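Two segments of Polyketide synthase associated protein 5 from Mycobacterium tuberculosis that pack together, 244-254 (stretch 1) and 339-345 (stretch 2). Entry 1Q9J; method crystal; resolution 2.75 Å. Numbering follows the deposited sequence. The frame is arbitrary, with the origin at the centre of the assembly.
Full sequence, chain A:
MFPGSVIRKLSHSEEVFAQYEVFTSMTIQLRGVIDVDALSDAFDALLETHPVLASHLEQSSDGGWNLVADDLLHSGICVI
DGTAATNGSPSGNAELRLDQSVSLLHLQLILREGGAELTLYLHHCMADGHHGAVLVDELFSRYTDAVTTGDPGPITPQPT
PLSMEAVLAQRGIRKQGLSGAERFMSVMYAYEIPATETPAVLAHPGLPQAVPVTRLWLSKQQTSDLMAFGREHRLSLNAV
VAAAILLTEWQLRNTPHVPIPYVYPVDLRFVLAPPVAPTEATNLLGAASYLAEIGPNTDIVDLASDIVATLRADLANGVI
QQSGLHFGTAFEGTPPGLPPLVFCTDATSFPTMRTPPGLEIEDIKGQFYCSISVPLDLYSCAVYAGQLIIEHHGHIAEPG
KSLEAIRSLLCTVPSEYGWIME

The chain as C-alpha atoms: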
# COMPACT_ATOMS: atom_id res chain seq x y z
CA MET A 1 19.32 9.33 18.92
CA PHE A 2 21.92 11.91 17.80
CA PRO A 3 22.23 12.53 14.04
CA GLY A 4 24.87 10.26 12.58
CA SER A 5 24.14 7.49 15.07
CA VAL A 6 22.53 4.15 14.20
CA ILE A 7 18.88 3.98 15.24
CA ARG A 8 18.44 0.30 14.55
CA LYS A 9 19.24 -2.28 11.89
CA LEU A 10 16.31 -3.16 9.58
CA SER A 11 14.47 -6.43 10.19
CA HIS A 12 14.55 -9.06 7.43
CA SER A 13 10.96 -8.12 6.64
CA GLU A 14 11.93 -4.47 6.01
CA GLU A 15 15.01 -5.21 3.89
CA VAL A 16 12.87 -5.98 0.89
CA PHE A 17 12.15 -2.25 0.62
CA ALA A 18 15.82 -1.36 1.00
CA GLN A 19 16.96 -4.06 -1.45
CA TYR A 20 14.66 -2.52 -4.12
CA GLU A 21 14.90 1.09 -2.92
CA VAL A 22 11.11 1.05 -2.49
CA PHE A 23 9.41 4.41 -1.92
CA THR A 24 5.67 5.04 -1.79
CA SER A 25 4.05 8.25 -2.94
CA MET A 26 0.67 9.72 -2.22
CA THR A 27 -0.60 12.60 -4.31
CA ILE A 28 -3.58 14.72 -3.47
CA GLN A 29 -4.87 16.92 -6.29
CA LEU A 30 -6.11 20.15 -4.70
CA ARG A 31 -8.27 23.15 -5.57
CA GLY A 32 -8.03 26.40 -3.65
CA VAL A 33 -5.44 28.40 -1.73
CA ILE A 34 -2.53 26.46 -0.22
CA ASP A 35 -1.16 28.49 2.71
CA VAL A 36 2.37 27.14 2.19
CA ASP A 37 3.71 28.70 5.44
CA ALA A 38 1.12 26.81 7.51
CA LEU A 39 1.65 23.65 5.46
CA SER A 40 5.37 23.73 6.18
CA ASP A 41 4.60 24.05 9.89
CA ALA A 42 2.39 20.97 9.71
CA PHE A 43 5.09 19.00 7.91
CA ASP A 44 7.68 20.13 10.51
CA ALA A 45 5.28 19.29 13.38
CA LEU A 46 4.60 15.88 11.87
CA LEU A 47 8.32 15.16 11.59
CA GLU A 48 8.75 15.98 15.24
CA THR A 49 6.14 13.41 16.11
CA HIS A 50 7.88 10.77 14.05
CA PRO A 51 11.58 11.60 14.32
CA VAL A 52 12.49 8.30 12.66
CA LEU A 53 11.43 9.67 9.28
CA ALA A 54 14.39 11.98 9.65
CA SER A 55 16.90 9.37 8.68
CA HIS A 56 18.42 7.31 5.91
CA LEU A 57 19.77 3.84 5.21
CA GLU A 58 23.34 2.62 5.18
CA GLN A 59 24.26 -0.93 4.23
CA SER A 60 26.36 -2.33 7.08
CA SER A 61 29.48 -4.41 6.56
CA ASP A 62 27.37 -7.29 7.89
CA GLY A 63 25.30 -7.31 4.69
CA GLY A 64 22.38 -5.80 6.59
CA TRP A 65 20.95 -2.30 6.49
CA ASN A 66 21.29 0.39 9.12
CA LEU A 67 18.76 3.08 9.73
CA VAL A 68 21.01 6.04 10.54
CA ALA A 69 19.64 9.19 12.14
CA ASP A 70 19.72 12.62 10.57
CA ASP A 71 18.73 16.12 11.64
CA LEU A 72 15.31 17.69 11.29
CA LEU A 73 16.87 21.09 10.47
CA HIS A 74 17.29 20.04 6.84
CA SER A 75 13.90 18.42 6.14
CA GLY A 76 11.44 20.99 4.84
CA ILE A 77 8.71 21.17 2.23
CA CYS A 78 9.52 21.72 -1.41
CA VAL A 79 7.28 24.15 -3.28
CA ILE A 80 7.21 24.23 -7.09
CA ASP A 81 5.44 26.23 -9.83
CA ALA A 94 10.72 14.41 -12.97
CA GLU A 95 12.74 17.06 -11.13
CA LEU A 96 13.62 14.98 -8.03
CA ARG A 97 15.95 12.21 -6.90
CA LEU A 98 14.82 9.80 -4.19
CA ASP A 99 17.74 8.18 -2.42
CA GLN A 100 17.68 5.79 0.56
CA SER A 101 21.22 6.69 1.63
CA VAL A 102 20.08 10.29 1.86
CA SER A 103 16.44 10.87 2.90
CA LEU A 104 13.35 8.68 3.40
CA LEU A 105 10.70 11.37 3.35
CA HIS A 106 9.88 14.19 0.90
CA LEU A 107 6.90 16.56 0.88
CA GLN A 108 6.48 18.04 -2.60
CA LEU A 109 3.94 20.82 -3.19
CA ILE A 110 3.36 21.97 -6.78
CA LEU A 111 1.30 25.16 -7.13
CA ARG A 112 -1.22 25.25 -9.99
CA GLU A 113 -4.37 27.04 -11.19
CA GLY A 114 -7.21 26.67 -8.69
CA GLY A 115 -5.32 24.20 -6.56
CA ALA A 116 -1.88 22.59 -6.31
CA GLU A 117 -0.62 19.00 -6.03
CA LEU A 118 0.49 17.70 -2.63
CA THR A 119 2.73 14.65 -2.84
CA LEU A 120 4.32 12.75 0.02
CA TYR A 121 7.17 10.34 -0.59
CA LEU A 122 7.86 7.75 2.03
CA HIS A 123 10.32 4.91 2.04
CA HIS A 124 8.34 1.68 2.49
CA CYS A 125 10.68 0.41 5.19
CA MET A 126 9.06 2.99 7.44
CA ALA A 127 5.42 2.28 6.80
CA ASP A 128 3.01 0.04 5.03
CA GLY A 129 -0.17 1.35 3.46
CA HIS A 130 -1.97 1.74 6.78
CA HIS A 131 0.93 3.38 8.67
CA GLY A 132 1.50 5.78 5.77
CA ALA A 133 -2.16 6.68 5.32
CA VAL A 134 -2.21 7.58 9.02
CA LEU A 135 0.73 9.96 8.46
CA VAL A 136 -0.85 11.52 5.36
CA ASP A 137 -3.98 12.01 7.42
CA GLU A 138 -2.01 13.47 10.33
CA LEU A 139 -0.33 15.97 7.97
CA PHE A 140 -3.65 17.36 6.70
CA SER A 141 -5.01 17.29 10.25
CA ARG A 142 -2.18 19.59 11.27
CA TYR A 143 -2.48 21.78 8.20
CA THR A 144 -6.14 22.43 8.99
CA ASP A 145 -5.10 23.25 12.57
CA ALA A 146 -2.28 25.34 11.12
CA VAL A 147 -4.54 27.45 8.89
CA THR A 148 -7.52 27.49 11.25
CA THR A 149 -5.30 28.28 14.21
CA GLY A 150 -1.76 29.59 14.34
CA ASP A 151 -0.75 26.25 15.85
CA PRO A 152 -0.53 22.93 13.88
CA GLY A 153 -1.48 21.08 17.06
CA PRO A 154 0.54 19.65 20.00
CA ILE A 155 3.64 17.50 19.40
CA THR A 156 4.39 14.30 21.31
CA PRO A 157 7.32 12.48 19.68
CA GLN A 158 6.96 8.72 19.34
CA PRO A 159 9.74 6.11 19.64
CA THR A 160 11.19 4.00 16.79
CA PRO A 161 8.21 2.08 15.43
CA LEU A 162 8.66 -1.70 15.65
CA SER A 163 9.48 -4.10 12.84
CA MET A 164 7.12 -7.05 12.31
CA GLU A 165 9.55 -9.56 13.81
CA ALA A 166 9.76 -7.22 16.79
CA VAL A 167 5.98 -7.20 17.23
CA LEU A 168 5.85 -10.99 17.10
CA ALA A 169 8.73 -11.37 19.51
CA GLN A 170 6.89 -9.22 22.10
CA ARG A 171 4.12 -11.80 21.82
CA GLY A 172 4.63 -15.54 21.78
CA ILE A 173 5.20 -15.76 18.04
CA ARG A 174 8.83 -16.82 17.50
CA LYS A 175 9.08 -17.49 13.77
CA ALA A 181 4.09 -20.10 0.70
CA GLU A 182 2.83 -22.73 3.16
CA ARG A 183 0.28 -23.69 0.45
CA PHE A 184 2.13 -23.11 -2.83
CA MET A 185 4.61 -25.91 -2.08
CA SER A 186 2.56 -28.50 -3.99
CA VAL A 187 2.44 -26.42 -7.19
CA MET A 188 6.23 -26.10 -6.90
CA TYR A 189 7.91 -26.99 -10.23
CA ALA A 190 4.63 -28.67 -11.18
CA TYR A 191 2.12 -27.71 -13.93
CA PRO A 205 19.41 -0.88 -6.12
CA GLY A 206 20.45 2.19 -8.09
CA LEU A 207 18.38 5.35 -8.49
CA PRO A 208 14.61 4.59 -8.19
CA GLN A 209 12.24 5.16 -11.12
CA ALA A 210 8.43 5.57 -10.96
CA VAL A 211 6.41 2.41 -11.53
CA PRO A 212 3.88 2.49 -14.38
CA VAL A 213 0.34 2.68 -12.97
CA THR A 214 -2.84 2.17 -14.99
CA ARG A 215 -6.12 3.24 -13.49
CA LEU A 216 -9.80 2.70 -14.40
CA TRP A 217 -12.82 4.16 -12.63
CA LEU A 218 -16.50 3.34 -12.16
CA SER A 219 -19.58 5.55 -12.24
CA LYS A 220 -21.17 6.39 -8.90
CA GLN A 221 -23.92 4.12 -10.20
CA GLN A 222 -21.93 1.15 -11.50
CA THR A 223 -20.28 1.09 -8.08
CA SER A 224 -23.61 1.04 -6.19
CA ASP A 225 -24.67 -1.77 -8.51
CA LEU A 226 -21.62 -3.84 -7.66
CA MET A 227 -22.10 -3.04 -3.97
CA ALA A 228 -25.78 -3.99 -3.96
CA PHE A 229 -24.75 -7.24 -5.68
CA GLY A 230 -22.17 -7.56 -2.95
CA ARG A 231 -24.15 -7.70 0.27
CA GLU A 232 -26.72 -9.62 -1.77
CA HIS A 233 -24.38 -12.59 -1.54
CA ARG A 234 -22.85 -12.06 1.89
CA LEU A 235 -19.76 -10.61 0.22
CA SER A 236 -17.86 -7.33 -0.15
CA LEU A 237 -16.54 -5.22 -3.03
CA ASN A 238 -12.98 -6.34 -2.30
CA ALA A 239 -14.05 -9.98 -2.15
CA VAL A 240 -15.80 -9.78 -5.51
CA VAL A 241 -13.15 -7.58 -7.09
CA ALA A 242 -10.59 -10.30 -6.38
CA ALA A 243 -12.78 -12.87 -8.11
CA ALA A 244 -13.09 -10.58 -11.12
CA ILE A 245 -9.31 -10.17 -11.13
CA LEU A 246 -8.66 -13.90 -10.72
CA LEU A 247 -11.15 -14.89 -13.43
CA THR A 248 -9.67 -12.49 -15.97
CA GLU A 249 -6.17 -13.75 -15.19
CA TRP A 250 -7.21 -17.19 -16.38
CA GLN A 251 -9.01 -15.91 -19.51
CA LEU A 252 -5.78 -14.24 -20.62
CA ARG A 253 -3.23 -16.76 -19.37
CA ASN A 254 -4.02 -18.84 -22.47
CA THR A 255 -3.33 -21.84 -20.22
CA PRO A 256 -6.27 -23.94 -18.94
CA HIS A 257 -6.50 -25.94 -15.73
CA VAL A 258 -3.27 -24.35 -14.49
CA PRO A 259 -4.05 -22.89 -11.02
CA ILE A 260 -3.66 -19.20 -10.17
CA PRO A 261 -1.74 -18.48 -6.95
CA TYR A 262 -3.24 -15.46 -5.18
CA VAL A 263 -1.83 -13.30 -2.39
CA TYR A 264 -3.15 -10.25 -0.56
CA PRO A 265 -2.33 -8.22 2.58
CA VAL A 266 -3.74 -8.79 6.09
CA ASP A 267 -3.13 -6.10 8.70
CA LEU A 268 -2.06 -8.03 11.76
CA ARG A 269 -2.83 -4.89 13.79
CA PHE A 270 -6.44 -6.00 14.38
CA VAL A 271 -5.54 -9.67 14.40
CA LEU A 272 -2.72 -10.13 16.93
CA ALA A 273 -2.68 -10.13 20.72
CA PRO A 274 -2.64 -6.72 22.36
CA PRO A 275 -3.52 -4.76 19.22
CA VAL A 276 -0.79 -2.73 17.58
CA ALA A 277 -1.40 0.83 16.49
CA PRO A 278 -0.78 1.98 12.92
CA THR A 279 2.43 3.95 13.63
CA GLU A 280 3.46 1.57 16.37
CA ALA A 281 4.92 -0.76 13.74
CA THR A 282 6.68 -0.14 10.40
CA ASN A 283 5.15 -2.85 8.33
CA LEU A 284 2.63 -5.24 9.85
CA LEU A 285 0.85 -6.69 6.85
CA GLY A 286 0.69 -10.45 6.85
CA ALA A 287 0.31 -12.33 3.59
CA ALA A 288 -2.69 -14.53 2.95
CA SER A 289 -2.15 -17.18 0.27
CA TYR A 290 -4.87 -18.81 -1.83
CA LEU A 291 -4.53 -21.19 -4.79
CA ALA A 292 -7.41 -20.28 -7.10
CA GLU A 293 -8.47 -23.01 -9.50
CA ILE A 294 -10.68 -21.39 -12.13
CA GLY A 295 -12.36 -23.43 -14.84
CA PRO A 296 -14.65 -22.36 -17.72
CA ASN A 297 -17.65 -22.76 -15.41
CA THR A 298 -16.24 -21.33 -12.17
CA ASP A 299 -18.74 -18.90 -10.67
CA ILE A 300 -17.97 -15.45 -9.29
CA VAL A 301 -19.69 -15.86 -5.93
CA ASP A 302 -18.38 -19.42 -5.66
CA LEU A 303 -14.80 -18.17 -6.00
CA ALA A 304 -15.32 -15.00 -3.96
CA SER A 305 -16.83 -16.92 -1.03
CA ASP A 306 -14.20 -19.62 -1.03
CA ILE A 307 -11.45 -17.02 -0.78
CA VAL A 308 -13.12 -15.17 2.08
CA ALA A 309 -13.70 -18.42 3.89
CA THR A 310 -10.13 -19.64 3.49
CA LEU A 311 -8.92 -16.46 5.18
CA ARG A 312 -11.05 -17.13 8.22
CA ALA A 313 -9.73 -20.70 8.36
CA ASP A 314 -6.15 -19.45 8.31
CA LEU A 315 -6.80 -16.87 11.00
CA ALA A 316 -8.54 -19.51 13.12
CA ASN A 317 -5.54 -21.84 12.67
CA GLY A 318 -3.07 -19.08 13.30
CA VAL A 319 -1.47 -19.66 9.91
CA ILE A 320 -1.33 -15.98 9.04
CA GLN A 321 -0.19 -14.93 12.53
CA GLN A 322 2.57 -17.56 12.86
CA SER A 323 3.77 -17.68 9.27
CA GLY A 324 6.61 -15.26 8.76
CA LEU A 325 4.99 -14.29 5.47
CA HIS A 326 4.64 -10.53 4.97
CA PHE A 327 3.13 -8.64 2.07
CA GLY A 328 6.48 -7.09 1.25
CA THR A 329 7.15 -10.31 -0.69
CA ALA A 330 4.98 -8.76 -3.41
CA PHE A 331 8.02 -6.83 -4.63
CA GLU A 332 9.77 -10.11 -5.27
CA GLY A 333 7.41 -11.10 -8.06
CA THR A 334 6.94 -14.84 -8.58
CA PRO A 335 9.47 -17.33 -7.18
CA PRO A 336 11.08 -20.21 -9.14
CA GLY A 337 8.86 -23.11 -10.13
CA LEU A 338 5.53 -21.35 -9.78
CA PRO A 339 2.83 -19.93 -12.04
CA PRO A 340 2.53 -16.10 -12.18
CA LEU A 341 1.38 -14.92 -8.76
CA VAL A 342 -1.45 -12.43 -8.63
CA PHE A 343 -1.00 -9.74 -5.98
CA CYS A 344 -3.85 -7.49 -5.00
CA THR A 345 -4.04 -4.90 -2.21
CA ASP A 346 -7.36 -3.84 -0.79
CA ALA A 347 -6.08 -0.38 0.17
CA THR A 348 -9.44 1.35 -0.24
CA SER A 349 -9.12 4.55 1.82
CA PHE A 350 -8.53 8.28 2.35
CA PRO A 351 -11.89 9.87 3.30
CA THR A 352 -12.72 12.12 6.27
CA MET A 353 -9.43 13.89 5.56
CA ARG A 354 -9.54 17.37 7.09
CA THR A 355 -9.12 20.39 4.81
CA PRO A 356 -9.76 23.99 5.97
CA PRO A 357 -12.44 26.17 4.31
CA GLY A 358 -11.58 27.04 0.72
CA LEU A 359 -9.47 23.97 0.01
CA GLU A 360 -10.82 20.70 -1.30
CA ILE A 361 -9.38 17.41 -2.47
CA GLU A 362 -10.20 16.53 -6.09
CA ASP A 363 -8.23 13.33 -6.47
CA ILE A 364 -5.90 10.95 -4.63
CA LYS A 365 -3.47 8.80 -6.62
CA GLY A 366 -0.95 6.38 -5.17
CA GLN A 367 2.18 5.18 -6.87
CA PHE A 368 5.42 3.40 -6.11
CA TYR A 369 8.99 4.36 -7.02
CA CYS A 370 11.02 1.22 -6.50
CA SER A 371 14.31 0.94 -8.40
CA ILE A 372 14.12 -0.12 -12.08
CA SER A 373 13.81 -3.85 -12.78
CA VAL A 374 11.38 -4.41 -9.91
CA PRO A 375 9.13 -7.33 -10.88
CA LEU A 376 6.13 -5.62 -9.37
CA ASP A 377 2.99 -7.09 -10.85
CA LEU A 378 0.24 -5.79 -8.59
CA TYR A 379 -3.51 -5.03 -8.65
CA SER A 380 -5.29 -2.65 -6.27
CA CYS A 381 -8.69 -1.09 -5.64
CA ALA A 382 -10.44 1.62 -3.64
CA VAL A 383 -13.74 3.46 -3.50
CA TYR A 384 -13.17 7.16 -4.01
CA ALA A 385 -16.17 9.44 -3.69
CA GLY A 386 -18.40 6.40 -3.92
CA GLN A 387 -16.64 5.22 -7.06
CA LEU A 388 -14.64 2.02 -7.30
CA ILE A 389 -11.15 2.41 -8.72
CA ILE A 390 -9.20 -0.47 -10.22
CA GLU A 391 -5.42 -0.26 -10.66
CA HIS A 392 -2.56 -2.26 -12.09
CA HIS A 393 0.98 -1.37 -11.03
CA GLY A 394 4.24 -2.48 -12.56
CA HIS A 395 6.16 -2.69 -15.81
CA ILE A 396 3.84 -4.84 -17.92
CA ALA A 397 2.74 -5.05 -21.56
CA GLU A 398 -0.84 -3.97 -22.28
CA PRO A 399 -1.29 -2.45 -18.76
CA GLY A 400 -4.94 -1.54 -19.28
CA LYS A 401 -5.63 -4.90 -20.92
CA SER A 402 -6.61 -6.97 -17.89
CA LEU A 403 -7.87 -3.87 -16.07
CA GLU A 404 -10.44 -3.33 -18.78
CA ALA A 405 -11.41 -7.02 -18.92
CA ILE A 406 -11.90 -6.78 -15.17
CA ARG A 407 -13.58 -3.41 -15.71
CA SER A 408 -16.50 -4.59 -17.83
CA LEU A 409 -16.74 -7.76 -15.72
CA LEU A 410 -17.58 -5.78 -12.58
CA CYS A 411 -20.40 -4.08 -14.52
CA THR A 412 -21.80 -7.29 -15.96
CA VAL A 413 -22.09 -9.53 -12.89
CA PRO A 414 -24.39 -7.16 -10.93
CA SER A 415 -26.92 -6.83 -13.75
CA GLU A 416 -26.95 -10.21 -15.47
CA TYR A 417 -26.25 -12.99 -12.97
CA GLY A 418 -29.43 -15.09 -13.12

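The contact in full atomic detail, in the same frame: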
# COMPACT_ATOMS: atom_id res chain seq x y z
N ALA A 244 -13.18 -11.18 -9.80
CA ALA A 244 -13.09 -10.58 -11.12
C ALA A 244 -11.65 -10.59 -11.62
O ALA A 244 -11.37 -10.94 -12.78
CB ALA A 244 -13.64 -9.16 -11.11
N ILE A 245 -10.72 -10.19 -10.77
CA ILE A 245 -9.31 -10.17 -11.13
C ILE A 245 -8.83 -11.59 -11.45
O ILE A 245 -8.22 -11.83 -12.49
CB ILE A 245 -8.48 -9.57 -9.98
CG1 ILE A 245 -8.81 -8.10 -9.84
CG2 ILE A 245 -6.99 -9.77 -10.22
CD1 ILE A 245 -8.32 -7.50 -8.58
N LEU A 246 -9.09 -12.52 -10.54
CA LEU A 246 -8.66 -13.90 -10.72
C LEU A 246 -9.26 -14.59 -11.95
O LEU A 246 -8.58 -15.38 -12.62
CB LEU A 246 -8.96 -14.72 -9.46
CG LEU A 246 -8.02 -14.45 -8.28
CD1 LEU A 246 -8.60 -15.02 -7.01
CD2 LEU A 246 -6.65 -15.06 -8.58
N LEU A 247 -10.52 -14.30 -12.25
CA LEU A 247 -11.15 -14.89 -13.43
C LEU A 247 -10.39 -14.43 -14.66
O LEU A 247 -9.84 -15.25 -15.41
CB LEU A 247 -12.61 -14.45 -13.53
CG LEU A 247 -13.51 -15.12 -12.50
CD1 LEU A 247 -14.92 -14.61 -12.64
CD2 LEU A 247 -13.45 -16.62 -12.68
N THR A 248 -10.36 -13.12 -14.85
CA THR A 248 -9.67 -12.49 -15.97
C THR A 248 -8.25 -13.02 -16.16
O THR A 248 -7.82 -13.23 -17.28
CB THR A 248 -9.59 -10.97 -15.79
OG1 THR A 248 -10.91 -10.43 -15.65
CG2 THR A 248 -8.89 -10.33 -16.99
N GLU A 249 -7.53 -13.25 -15.07
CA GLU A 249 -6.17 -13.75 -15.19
C GLU A 249 -6.15 -15.06 -15.95
O GLU A 249 -5.25 -15.30 -16.74
CB GLU A 249 -5.54 -13.95 -13.81
CG GLU A 249 -4.95 -12.68 -13.21
CD GLU A 249 -3.81 -12.11 -14.05
OE1 GLU A 249 -2.93 -12.89 -14.46
OE2 GLU A 249 -3.80 -10.88 -14.27
N TRP A 250 -7.15 -15.90 -15.71
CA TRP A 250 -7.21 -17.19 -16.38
C TRP A 250 -7.57 -17.04 -17.86
O TRP A 250 -6.96 -17.68 -18.72
CB TRP A 250 -8.23 -18.10 -15.69
CG TRP A 250 -8.21 -19.50 -16.19
CD1 TRP A 250 -7.17 -20.39 -16.12
CD2 TRP A 250 -9.28 -20.19 -16.84
NE1 TRP A 250 -7.52 -21.59 -16.70
CE2 TRP A 250 -8.81 -21.49 -17.16
CE3 TRP A 250 -10.58 -19.83 -17.22
CZ2 TRP A 250 -9.61 -22.44 -17.80
CZ3 TRP A 250 -11.38 -20.77 -17.85
CH2 TRP A 250 -10.88 -22.06 -18.15
N GLN A 251 -8.56 -16.19 -18.15
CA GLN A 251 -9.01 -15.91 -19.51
C GLN A 251 -7.92 -15.37 -20.42
O GLN A 251 -8.02 -15.47 -21.65
CB GLN A 251 -10.16 -14.90 -19.48
CG GLN A 251 -11.47 -15.46 -18.98
CD GLN A 251 -12.25 -16.17 -20.07
OE1 GLN A 251 -12.79 -15.53 -20.97
NE2 GLN A 251 -12.29 -17.49 -20.00
N LEU A 252 -6.87 -14.80 -19.84
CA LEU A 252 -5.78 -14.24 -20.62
C LEU A 252 -4.49 -15.02 -20.49
O LEU A 252 -3.55 -14.79 -21.24
CB LEU A 252 -5.55 -12.78 -20.23
CG LEU A 252 -6.65 -11.77 -20.60
CD1 LEU A 252 -6.29 -10.39 -20.08
CD2 LEU A 252 -6.83 -11.73 -22.12
N ARG A 253 -4.43 -15.96 -19.55
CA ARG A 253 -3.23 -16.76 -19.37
C ARG A 253 -3.03 -17.76 -20.50
O ARG A 253 -1.96 -18.36 -20.63
CB ARG A 253 -3.28 -17.49 -18.02
CG ARG A 253 -2.70 -16.67 -16.87
CD ARG A 253 -3.21 -17.09 -15.50
NE ARG A 253 -2.91 -16.05 -14.51
CZ ARG A 253 -1.87 -16.08 -13.68
NH1 ARG A 253 -1.03 -17.10 -13.70
NH2 ARG A 253 -1.67 -15.07 -12.85
N ASN A 254 -4.05 -17.91 -21.33
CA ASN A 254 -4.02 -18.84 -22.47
C ASN A 254 -3.52 -20.22 -22.04
O ASN A 254 -2.96 -20.96 -22.85
CB ASN A 254 -3.14 -18.29 -23.61
CG ASN A 254 -3.68 -16.98 -24.20
OD1 ASN A 254 -4.88 -16.86 -24.50
ND2 ASN A 254 -2.79 -16.01 -24.40
N PRO A 339 3.54 -20.74 -11.06
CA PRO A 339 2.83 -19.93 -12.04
C PRO A 339 2.80 -18.47 -11.58
O PRO A 339 3.01 -18.19 -10.39
CB PRO A 339 1.44 -20.57 -12.07
CG PRO A 339 1.29 -21.13 -10.68
CD PRO A 339 2.65 -21.73 -10.44
N PRO A 340 2.57 -17.53 -12.50
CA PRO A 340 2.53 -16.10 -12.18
C PRO A 340 1.59 -15.78 -11.02
O PRO A 340 0.39 -15.99 -11.12
CB PRO A 340 2.04 -15.48 -13.49
CG PRO A 340 2.64 -16.36 -14.51
CD PRO A 340 2.37 -17.74 -13.94
N LEU A 341 2.16 -15.28 -9.93
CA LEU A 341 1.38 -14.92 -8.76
C LEU A 341 0.59 -13.66 -9.04
O LEU A 341 1.05 -12.78 -9.77
CB LEU A 341 2.28 -14.67 -7.55
CG LEU A 341 2.61 -15.83 -6.62
CD1 LEU A 341 3.40 -16.88 -7.38
CD2 LEU A 341 3.41 -15.32 -5.44
N VAL A 342 -0.60 -13.59 -8.46
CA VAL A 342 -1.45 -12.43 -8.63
C VAL A 342 -1.53 -11.73 -7.28
O VAL A 342 -2.04 -12.30 -6.31
CB VAL A 342 -2.86 -12.83 -9.06
CG1 VAL A 342 -3.71 -11.60 -9.32
CG2 VAL A 342 -2.79 -13.69 -10.29
N PHE A 343 -0.99 -10.51 -7.21
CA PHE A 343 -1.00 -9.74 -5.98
C PHE A 343 -2.04 -8.65 -6.06
O PHE A 343 -2.12 -7.92 -7.05
CB PHE A 343 0.34 -9.07 -5.71
CG PHE A 343 1.43 -10.02 -5.33
CD1 PHE A 343 2.23 -10.60 -6.30
CD2 PHE A 343 1.64 -10.35 -3.99
CE1 PHE A 343 3.24 -11.51 -5.95
CE2 PHE A 343 2.64 -11.26 -3.62
CZ PHE A 343 3.45 -11.85 -4.60
N CYS A 344 -2.85 -8.54 -5.02
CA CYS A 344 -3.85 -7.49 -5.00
C CYS A 344 -4.01 -6.93 -3.60
O CYS A 344 -4.20 -7.68 -2.64
CB CYS A 344 -5.18 -8.01 -5.54
SG CYS A 344 -6.48 -6.76 -5.46
N THR A 345 -3.91 -5.60 -3.49
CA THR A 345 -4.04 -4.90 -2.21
C THR A 345 -5.36 -4.17 -2.11
O THR A 345 -5.70 -3.36 -2.97
CB THR A 345 -2.99 -3.81 -1.99
OG1 THR A 345 -1.69 -4.36 -2.17
CG2 THR A 345 -3.12 -3.25 -0.57

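The strongest link between the two stretches is a forked hydrogen bond from the guanidinium of R253 to a single backbone carbonyl. R253 NH2 donates to P340 O at 2.8 Å with an N-H...O angle of 153°, and R253 NH1 donates to the same P340 O at 3.1 Å with an angle of 136°. The shorter, straighter bond is the better of the two. The oxygen lies at the edge of the guanidinium, near its plane, where the N-H groups point, so one acceptor can serve both terminal nitrogens.

R253 reaches this position with an extended side chain: chi1 is -89° (m), and chi2 and chi3 are both t, at 157° and -165°. Its orientation is braced from within its own stretch. One turn earlier, E249 forms a salt bridge with it, R253 NH2 to E249 OE1 at 3.0 Å, and R253 NE adds a weak hydrogen bond to E249 OE1 at 3.2 Å. NH2 thus addresses both E249 OE1 and P340 O, tying the E249-R253 pair to the contact. The second carboxylate oxygen of E249, OE2, is hydrogen-bonded elsewhere in the structure. Arginine suits this place because its length spans a gap that is 9.2 Å between R253 CA and P340 CA, while its several donors meet both partners.

P340 offers its carbonyl and also a ring surface, with R253 NH1 3.5 Å from P340 CD. Further along, R253 NH2 lies 3.1 Å from V342 CG2, an approach oblique to the guanidinium plane.

V342 is the apolar centre of the contact, with 79 Å² covered by the other stretch, the largest share of any residue here. With chi1 t (-176°), it sets V342 CG1 3.9 Å from I245 CG2 and V342 CG2 3.8 Å from E249 CG, so the aliphatic part of the glutamate contributes to packing while its carboxylate engages R253. L246 starts sideways from CA to CB, but its end comes nearer, bringing L246 CD2 to 4.4 Å from V342 CB.

At the far end of the packing, I245 CD1 meets C344 SG at 3.7 Å. I245 touches both V342 and C344, and the small cysteine fits in this buried setting. Strand alternation explains the pattern: V342 and C344 point toward the helix, whereas F343 between them points away. The helix and strand run nearly antiparallel, at 156°, with axes 10.1 Å apart at closest approach; in total 299 Å² is buried.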